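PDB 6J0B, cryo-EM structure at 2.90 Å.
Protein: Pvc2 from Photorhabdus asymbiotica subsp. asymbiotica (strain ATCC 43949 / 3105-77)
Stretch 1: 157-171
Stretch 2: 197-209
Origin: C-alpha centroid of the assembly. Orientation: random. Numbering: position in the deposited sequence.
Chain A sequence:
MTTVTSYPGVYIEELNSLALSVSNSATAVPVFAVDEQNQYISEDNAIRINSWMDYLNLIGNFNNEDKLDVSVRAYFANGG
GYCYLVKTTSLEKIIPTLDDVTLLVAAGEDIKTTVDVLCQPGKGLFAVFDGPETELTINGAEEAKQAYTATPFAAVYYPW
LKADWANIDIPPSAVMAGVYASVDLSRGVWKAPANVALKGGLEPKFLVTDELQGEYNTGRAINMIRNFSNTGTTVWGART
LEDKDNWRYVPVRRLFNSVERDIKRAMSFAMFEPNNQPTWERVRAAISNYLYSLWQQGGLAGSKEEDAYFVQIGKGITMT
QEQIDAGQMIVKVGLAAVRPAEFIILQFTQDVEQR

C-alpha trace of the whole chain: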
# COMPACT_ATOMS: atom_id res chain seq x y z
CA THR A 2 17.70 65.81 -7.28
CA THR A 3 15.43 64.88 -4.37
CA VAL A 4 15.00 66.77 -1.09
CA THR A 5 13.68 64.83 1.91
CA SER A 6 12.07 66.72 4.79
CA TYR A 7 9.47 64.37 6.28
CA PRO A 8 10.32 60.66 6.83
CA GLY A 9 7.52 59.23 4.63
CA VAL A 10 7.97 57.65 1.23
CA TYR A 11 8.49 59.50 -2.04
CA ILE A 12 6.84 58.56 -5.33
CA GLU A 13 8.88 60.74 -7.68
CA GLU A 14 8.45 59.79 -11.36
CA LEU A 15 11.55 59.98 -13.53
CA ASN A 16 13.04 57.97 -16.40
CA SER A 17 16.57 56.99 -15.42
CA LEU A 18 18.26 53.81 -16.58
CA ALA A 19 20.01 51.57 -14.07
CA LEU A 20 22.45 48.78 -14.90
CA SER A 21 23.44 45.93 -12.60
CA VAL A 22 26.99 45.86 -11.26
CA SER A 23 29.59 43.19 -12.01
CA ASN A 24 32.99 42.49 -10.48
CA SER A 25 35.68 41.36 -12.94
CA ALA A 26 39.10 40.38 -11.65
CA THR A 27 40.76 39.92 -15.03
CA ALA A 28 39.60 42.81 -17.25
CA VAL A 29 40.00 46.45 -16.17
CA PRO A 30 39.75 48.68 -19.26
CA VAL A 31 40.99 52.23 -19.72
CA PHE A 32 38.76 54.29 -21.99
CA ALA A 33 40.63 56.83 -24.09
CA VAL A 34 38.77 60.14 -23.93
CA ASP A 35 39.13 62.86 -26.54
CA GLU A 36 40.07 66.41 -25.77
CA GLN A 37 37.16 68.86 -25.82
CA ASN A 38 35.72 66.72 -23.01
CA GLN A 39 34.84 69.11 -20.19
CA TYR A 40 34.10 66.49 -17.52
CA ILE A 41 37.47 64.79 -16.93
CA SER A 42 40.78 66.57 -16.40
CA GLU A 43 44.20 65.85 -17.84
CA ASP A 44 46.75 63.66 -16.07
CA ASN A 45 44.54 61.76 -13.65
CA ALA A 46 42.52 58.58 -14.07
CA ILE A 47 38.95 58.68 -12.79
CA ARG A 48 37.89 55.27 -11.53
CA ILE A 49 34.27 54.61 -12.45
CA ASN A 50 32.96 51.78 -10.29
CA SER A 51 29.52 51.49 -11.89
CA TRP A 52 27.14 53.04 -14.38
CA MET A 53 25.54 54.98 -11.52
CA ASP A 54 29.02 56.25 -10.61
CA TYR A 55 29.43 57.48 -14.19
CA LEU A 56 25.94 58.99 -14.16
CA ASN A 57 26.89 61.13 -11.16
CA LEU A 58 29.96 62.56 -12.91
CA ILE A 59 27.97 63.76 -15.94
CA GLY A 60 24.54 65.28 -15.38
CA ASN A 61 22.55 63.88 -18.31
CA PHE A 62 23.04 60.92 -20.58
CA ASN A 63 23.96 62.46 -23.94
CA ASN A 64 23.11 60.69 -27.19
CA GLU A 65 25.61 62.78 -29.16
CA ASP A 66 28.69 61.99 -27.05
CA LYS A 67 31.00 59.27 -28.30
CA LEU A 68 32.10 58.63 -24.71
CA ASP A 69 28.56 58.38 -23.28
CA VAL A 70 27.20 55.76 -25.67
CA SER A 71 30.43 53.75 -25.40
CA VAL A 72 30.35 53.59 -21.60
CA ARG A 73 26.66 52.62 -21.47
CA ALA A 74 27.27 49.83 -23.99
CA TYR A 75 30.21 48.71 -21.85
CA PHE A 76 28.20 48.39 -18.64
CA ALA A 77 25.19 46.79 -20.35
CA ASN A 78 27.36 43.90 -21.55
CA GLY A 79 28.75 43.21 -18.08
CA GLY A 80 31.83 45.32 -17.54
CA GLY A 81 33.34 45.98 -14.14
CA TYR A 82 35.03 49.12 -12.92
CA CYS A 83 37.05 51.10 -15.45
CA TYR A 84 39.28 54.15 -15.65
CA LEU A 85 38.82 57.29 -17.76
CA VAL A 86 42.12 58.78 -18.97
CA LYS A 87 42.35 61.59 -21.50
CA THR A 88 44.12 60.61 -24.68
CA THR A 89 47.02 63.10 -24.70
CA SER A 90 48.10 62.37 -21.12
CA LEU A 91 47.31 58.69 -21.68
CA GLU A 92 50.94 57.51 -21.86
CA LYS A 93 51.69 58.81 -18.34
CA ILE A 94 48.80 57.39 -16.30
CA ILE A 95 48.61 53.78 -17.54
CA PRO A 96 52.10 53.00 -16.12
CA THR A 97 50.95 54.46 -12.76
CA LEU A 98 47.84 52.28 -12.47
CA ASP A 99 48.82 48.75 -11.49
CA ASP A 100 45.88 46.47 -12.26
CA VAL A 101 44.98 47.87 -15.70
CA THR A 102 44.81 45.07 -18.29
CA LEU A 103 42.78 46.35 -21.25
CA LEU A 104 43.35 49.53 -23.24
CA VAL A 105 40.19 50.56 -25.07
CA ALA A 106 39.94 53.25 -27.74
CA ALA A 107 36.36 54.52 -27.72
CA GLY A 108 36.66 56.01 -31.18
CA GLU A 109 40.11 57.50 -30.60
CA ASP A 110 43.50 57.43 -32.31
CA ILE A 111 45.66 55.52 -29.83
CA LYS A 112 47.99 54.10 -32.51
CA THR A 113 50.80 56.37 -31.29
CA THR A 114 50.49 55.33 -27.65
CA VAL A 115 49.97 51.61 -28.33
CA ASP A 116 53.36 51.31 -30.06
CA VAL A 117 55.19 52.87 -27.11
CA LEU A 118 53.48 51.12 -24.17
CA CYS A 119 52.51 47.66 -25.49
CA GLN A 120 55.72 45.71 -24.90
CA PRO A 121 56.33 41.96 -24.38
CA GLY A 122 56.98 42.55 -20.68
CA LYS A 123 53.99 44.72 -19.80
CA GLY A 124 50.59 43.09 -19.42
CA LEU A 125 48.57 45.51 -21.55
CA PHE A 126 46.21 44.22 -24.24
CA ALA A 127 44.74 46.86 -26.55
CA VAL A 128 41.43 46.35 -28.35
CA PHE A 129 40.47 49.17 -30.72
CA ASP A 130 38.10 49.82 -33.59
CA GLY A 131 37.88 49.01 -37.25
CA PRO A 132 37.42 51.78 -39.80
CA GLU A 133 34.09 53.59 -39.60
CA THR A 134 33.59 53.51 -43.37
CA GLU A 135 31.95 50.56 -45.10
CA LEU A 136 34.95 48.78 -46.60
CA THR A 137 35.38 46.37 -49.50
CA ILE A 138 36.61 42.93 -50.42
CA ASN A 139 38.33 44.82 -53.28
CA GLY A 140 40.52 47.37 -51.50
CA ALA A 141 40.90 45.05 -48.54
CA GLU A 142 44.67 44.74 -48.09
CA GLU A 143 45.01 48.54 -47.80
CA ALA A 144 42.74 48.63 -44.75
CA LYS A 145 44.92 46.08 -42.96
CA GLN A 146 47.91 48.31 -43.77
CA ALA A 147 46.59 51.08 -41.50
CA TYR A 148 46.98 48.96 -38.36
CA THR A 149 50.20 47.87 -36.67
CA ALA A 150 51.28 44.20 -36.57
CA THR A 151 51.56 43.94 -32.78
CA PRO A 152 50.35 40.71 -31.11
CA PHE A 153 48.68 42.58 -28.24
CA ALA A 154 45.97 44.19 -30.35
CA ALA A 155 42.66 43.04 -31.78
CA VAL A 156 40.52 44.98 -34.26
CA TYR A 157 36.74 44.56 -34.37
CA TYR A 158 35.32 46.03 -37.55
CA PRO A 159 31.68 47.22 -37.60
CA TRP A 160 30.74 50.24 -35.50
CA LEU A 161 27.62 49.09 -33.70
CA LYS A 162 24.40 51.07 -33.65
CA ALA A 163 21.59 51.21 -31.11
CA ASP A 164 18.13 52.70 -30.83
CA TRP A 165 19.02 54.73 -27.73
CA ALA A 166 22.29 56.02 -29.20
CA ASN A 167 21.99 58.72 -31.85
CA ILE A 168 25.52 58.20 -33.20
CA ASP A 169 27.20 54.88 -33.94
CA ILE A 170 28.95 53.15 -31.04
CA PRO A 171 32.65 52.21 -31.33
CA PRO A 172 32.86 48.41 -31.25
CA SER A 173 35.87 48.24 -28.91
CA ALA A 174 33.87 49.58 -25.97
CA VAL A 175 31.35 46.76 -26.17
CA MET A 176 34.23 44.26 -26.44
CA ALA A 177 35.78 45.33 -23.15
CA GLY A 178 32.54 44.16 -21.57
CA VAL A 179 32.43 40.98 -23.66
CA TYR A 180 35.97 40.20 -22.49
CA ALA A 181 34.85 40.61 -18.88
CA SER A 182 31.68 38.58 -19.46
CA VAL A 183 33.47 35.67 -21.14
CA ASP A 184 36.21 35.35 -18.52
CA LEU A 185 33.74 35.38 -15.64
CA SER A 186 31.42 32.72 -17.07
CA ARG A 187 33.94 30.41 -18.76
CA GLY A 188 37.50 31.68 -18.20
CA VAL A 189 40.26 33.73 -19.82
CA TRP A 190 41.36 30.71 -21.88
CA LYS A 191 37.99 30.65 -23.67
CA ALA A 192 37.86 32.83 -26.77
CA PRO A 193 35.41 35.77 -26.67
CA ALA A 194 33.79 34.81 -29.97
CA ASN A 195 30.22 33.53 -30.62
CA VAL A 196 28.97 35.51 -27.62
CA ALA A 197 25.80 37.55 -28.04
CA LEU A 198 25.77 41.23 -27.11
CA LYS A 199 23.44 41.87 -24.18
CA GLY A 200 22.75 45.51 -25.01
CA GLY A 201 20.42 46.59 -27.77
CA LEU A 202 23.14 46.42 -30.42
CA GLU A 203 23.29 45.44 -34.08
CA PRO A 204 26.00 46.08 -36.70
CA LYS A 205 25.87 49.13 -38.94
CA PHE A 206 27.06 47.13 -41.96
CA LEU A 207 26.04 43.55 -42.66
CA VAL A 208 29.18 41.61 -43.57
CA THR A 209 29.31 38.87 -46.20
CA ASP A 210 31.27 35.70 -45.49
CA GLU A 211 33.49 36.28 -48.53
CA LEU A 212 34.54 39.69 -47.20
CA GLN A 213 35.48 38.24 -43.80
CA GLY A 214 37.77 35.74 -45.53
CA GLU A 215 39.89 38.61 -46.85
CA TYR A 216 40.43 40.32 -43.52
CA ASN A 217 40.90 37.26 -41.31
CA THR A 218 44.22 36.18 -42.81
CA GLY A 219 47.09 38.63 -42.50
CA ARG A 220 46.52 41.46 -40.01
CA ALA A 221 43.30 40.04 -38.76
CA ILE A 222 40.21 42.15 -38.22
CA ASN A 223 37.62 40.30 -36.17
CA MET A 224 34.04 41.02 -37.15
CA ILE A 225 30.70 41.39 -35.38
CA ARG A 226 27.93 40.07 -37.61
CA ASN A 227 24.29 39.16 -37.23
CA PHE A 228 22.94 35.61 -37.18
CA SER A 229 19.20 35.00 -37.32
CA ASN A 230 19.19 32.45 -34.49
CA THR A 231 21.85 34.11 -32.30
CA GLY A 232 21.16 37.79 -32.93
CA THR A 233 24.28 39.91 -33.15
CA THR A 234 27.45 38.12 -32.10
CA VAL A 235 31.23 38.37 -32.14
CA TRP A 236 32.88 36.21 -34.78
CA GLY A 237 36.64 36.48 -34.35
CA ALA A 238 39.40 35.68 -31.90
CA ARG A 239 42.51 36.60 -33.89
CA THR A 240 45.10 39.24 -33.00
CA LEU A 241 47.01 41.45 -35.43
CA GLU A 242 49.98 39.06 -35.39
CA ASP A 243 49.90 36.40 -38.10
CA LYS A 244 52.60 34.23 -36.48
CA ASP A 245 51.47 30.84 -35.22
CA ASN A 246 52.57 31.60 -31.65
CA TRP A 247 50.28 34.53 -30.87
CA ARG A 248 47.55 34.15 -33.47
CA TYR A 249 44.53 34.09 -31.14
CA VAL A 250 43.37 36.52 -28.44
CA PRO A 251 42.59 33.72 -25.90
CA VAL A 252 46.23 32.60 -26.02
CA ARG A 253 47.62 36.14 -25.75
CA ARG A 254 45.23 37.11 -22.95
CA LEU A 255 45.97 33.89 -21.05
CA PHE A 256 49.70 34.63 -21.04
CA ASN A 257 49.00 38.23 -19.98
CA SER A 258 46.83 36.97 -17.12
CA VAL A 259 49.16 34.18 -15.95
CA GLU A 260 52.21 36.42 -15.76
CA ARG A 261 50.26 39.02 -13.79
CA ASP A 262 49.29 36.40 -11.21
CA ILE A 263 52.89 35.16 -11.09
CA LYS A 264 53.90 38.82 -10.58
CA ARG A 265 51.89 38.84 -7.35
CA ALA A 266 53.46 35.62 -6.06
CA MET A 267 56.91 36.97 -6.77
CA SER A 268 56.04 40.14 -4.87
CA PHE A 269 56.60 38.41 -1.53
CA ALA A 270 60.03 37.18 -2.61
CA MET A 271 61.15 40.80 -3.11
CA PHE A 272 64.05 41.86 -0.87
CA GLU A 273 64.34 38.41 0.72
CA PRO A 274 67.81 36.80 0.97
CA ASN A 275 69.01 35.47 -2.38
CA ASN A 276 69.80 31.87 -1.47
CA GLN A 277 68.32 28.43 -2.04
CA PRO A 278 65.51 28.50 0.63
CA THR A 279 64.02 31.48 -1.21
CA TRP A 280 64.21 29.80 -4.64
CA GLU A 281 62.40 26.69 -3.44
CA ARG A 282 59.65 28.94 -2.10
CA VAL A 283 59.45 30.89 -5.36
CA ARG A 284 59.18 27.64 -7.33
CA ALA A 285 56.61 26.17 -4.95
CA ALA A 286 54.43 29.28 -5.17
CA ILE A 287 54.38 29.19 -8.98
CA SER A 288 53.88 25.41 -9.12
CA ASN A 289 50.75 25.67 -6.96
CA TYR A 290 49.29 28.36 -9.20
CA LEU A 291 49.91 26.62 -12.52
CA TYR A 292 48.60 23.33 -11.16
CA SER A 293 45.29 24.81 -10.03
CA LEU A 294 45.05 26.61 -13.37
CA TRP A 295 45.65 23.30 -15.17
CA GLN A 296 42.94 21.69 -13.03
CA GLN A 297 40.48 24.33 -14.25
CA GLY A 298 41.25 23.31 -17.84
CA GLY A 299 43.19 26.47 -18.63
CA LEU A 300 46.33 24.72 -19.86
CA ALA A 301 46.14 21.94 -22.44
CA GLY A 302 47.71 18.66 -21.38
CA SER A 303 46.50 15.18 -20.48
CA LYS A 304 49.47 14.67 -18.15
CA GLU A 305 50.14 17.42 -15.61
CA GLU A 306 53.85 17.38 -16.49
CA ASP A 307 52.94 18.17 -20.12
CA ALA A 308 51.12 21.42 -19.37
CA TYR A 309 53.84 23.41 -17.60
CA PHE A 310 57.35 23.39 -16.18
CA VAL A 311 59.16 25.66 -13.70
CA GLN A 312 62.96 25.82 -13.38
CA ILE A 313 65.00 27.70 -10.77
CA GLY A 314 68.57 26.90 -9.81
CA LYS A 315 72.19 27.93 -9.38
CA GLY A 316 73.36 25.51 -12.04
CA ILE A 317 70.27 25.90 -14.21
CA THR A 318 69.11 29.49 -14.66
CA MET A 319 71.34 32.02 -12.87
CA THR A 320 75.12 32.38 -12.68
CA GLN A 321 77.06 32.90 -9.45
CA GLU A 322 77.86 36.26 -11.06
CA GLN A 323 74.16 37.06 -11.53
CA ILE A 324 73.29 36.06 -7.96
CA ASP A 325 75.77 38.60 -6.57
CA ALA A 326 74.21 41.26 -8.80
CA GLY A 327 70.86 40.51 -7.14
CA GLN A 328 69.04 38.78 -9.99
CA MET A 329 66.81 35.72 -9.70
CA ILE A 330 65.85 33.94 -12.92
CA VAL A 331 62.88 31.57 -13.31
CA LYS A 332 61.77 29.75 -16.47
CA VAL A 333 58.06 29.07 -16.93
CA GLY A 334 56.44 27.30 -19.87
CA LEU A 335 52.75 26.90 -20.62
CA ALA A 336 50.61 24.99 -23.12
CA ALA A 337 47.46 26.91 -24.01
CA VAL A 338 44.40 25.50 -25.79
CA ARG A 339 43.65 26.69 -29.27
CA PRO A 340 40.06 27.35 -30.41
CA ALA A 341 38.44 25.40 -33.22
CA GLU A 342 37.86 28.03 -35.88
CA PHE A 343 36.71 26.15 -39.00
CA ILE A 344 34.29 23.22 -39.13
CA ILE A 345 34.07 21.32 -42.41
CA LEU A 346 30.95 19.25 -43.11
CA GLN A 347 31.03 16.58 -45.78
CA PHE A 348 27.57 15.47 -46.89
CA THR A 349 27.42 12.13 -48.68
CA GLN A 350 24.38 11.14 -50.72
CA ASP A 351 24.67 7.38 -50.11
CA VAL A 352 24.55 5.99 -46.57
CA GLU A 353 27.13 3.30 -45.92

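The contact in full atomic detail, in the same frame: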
# COMPACT_ATOMS: atom_id res chain seq x y z
N TYR A 157 38.10 45.01 -34.13
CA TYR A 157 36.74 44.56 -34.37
C TYR A 157 36.09 45.57 -35.31
O TYR A 157 36.08 46.77 -35.02
CB TYR A 157 35.97 44.43 -33.06
CG TYR A 157 36.57 43.39 -32.14
CD1 TYR A 157 36.16 42.07 -32.19
CD2 TYR A 157 37.56 43.73 -31.22
CE1 TYR A 157 36.72 41.12 -31.35
CE2 TYR A 157 38.12 42.79 -30.39
CZ TYR A 157 37.70 41.49 -30.46
OH TYR A 157 38.25 40.55 -29.62
N TYR A 158 35.61 45.09 -36.47
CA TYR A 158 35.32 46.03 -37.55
C TYR A 158 34.06 46.88 -37.35
O TYR A 158 34.21 48.10 -37.23
CB TYR A 158 35.28 45.31 -38.91
CG TYR A 158 34.54 46.06 -39.99
CD1 TYR A 158 34.99 47.30 -40.46
CD2 TYR A 158 33.40 45.52 -40.56
CE1 TYR A 158 34.29 47.97 -41.43
CE2 TYR A 158 32.71 46.19 -41.55
CZ TYR A 158 33.17 47.41 -41.98
OH TYR A 158 32.48 48.07 -42.96
N PRO A 159 32.83 46.34 -37.33
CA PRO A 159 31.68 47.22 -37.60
C PRO A 159 31.29 48.04 -36.37
O PRO A 159 31.11 47.50 -35.28
CB PRO A 159 30.56 46.25 -38.00
CG PRO A 159 31.13 44.88 -37.79
CD PRO A 159 32.35 45.01 -36.95
N TRP A 160 31.21 49.35 -36.56
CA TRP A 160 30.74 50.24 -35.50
C TRP A 160 29.28 49.95 -35.23
O TRP A 160 28.43 50.12 -36.10
CB TRP A 160 30.93 51.69 -35.91
CG TRP A 160 32.32 52.18 -35.71
CD1 TRP A 160 33.46 51.63 -36.20
CD2 TRP A 160 32.72 53.34 -34.96
NE1 TRP A 160 34.55 52.36 -35.80
CE2 TRP A 160 34.12 53.42 -35.04
CE3 TRP A 160 32.02 54.31 -34.24
CZ2 TRP A 160 34.84 54.43 -34.41
CZ3 TRP A 160 32.74 55.31 -33.62
CH2 TRP A 160 34.13 55.37 -33.71
N LEU A 161 28.98 49.50 -34.02
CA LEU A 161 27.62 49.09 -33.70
C LEU A 161 26.70 50.29 -33.56
O LEU A 161 27.13 51.41 -33.29
CB LEU A 161 27.62 48.27 -32.42
CG LEU A 161 28.31 46.94 -32.67
CD1 LEU A 161 29.36 46.69 -31.63
CD2 LEU A 161 27.28 45.84 -32.65
N LYS A 162 25.41 50.04 -33.79
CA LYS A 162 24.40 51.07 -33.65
C LYS A 162 23.31 50.58 -32.72
O LYS A 162 23.10 49.37 -32.55
CB LYS A 162 23.81 51.48 -35.01
CG LYS A 162 22.79 50.51 -35.58
CD LYS A 162 22.49 50.79 -37.03
CE LYS A 162 21.50 49.78 -37.58
NZ LYS A 162 21.39 49.87 -39.06
N ALA A 163 22.62 51.52 -32.08
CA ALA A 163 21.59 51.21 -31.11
C ALA A 163 20.45 52.20 -31.27
O ALA A 163 20.61 53.27 -31.86
CB ALA A 163 22.13 51.25 -29.68
N ASP A 164 19.28 51.82 -30.74
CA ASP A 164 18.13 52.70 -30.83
C ASP A 164 18.20 53.85 -29.83
O ASP A 164 17.65 54.93 -30.09
CB ASP A 164 16.84 51.90 -30.62
CG ASP A 164 16.88 51.04 -29.38
OD1 ASP A 164 17.96 50.93 -28.76
OD2 ASP A 164 15.83 50.46 -29.02
N TRP A 165 18.87 53.65 -28.70
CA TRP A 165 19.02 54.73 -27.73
C TRP A 165 20.13 55.69 -28.14
O TRP A 165 20.04 56.89 -27.88
CB TRP A 165 19.29 54.16 -26.34
CG TRP A 165 20.23 53.00 -26.29
CD1 TRP A 165 19.90 51.68 -26.36
CD2 TRP A 165 21.65 53.04 -26.12
NE1 TRP A 165 21.03 50.90 -26.27
CE2 TRP A 165 22.12 51.72 -26.12
CE3 TRP A 165 22.58 54.08 -25.98
CZ2 TRP A 165 23.46 51.40 -25.98
CZ3 TRP A 165 23.91 53.76 -25.84
CH2 TRP A 165 24.34 52.44 -25.84
N ALA A 166 21.18 55.18 -28.78
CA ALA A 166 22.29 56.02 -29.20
C ALA A 166 21.96 56.69 -30.53
O ALA A 166 21.51 56.03 -31.47
CB ALA A 166 23.57 55.20 -29.33
N ASN A 167 22.20 58.00 -30.60
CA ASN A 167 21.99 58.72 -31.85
C ASN A 167 23.10 58.42 -32.85
O ASN A 167 22.84 58.11 -34.02
CB ASN A 167 21.90 60.22 -31.58
CG ASN A 167 21.36 61.00 -32.75
OD1 ASN A 167 20.54 60.49 -33.51
ND2 ASN A 167 21.81 62.23 -32.89
N ILE A 168 24.35 58.51 -32.39
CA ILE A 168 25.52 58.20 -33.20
C ILE A 168 25.85 56.72 -33.11
O ILE A 168 25.29 56.00 -32.28
CB ILE A 168 26.72 59.05 -32.75
CG1 ILE A 168 27.03 58.75 -31.29
CG2 ILE A 168 26.43 60.52 -32.94
CD1 ILE A 168 28.34 59.30 -30.85
N ASP A 169 26.76 56.26 -33.97
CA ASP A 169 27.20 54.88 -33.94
C ASP A 169 28.22 54.66 -32.84
O ASP A 169 29.08 55.51 -32.58
CB ASP A 169 27.80 54.49 -35.29
CG ASP A 169 26.92 54.90 -36.44
OD1 ASP A 169 25.68 54.72 -36.34
OD2 ASP A 169 27.45 55.42 -37.44
N ILE A 170 28.13 53.50 -32.19
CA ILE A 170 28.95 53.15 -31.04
C ILE A 170 30.25 52.52 -31.54
O ILE A 170 30.21 51.69 -32.46
CB ILE A 170 28.17 52.22 -30.11
CG1 ILE A 170 26.95 52.95 -29.59
CG2 ILE A 170 29.03 51.71 -28.97
CD1 ILE A 170 25.88 52.07 -29.07
N PRO A 171 31.40 52.91 -31.00
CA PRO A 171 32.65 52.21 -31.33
C PRO A 171 32.62 50.79 -30.81
O PRO A 171 32.22 50.54 -29.67
CB PRO A 171 33.72 53.05 -30.62
CG PRO A 171 32.99 53.79 -29.57
CD PRO A 171 31.65 54.08 -30.14
N ALA A 197 26.78 36.54 -27.67
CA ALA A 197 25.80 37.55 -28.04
C ALA A 197 25.98 38.80 -27.19
O ALA A 197 26.41 38.75 -26.04
CB ALA A 197 24.38 37.01 -27.87
N LEU A 198 25.64 39.95 -27.78
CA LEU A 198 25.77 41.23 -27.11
C LEU A 198 24.49 41.53 -26.35
O LEU A 198 23.40 41.54 -26.94
CB LEU A 198 26.07 42.34 -28.13
CG LEU A 198 27.21 42.07 -29.12
CD1 LEU A 198 27.45 43.29 -29.96
CD2 LEU A 198 28.48 41.67 -28.41
N LYS A 199 24.62 41.77 -25.04
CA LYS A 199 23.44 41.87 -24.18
C LYS A 199 22.70 43.18 -24.39
O LYS A 199 21.47 43.23 -24.24
CB LYS A 199 23.85 41.71 -22.72
CG LYS A 199 23.67 40.30 -22.20
CD LYS A 199 24.92 39.79 -21.51
CE LYS A 199 25.14 40.47 -20.16
NZ LYS A 199 26.26 39.84 -19.41
N GLY A 200 23.41 44.25 -24.73
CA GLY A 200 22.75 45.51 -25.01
C GLY A 200 22.00 45.48 -26.32
O GLY A 200 22.14 44.56 -27.14
N GLY A 201 21.18 46.50 -26.54
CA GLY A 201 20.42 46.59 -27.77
C GLY A 201 21.25 47.00 -28.96
O GLY A 201 21.08 48.09 -29.50
N LEU A 202 22.16 46.13 -29.38
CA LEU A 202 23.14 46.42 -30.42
C LEU A 202 22.84 45.61 -31.67
O LEU A 202 22.24 44.54 -31.60
CB LEU A 202 24.56 46.12 -29.94
CG LEU A 202 25.32 47.14 -29.09
CD1 LEU A 202 25.11 48.51 -29.65
CD2 LEU A 202 24.91 47.09 -27.63
N GLU A 203 23.27 46.15 -32.81
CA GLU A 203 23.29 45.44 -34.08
C GLU A 203 24.26 46.16 -35.00
O GLU A 203 24.43 47.38 -34.87
CB GLU A 203 21.89 45.37 -34.72
CG GLU A 203 21.01 46.59 -34.54
CD GLU A 203 19.61 46.35 -35.06
OE1 GLU A 203 19.43 45.39 -35.85
OE2 GLU A 203 18.69 47.09 -34.68
N PRO A 204 24.95 45.45 -35.90
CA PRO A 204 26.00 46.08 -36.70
C PRO A 204 25.46 47.09 -37.69
O PRO A 204 24.34 46.95 -38.20
CB PRO A 204 26.66 44.90 -37.41
CG PRO A 204 26.27 43.71 -36.63
CD PRO A 204 24.92 43.99 -36.10
N LYS A 205 26.26 48.12 -37.96
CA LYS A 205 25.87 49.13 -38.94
C LYS A 205 25.91 48.57 -40.35
O LYS A 205 25.06 48.92 -41.18
CB LYS A 205 26.79 50.34 -38.82
CG LYS A 205 26.38 51.55 -39.62
CD LYS A 205 27.37 52.67 -39.40
CE LYS A 205 27.06 53.86 -40.29
NZ LYS A 205 27.89 55.04 -39.91
N PHE A 206 26.87 47.71 -40.64
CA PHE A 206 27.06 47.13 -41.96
C PHE A 206 27.01 45.62 -41.85
O PHE A 206 27.80 45.02 -41.11
CB PHE A 206 28.38 47.58 -42.57
CG PHE A 206 28.56 49.06 -42.60
CD1 PHE A 206 29.72 49.64 -42.13
CD2 PHE A 206 27.56 49.88 -43.10
CE1 PHE A 206 29.89 51.01 -42.16
CE2 PHE A 206 27.72 51.25 -43.13
CZ PHE A 206 28.89 51.82 -42.66
N LEU A 207 26.08 45.00 -42.57
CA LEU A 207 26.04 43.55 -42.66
C LEU A 207 27.22 43.07 -43.50
O LEU A 207 27.51 43.63 -44.56
CB LEU A 207 24.72 43.09 -43.28
CG LEU A 207 23.47 43.60 -42.57
CD1 LEU A 207 22.24 43.35 -43.41
CD2 LEU A 207 23.33 42.95 -41.20
N VAL A 208 27.90 42.04 -43.02
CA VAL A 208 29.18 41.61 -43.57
C VAL A 208 29.01 40.24 -44.21
O VAL A 208 28.58 39.29 -43.55
CB VAL A 208 30.27 41.58 -42.49
CG1 VAL A 208 31.50 40.90 -43.01
CG2 VAL A 208 30.60 42.99 -42.04
N THR A 209 29.33 40.15 -45.50
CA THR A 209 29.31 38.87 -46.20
C THR A 209 30.43 37.97 -45.71
O THR A 209 31.45 38.43 -45.19
CB THR A 209 29.46 39.09 -47.70
OG1 THR A 209 30.66 39.82 -47.97
CG2 THR A 209 28.30 39.86 -48.25

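Both stretches are mostly loop, and each contributes one short, weakly bonded strand, about 161-163 in the first and 202-204 in the second. The strands run in roughly antiparallel directions, with 136° between them and a closest approach of 4.7 Å between their axes. Their firmest link is the pairing of Lys162 with Glu203. The amide of Lys162 donates from N to Glu203 O at 3.0 Å and is nearly straight, at 171°; Glu203 N returns a bond to Lys162 O at 3.2 Å, more bent at 148°. A third, weak bond runs from Lys205 N to Trp160 O at 3.5 Å. These bonds use main-chain atoms, so they ask little of the side chains, but each donor needs an N-H. Pro204 has none to give, and none is asked of it: the donors on its strand's side are its neighbours Glu203 and Lys205. Within the first stretch, Ile170 N donates to Leu161 O at 2.6 Å, tying the returning segment to the strand.

The side chains of Lys162 and Glu203 lie on the same face of this small sheet, their CG atoms 4.4 Å apart. Both are exposed, which suits long chains with charged ends: the aliphatic parts can pack while the charges remain in solvent. Lys205 makes the charged contact of the interface. Its chain is extended, with all four chi angles t, and carries NZ to 2.5 Å from Asp169 OD2 in a salt bridge. The m rotamer of Asp169, whose CA-to-CB bond points toward the second stretch, presents the carboxylate to it.

Ala163 and Leu202 share the other face. Leu202 CD1 is a hub of apolar packing, 3.7 Å from Leu161 CB, 3.7 Å from Ile170 CD1 and 4.0 Å from Ala163 CB. Branched aliphatic chains suit this buried site, while the methyl of Ala163 packs closely on the Gly201 carbonyl, with Ala163 CB 3.3 Å from Gly201 O. Leu161 also reaches Leu198, CD2 to CD1 at 3.7 Å, extending the hydrocarbon cluster.

Farther along, Pro159 and Pro204 meet through their CB atoms at 4.2 Å, two compact rings that bury apolar surface without a flexible chain to order. Tyr158 then packs against two residues: Val208 CG2 lies at the edge of its ring, 3.9 Å from CE2, and Phe206 CD1 approaches to 3.3 Å from Tyr158 OH. A tyrosine suits this buried position because its ring offers apolar surface while its hydroxyl is hydrogen-bonded elsewhere in the structure. In all, the contact buries 774 Å², counting both sides.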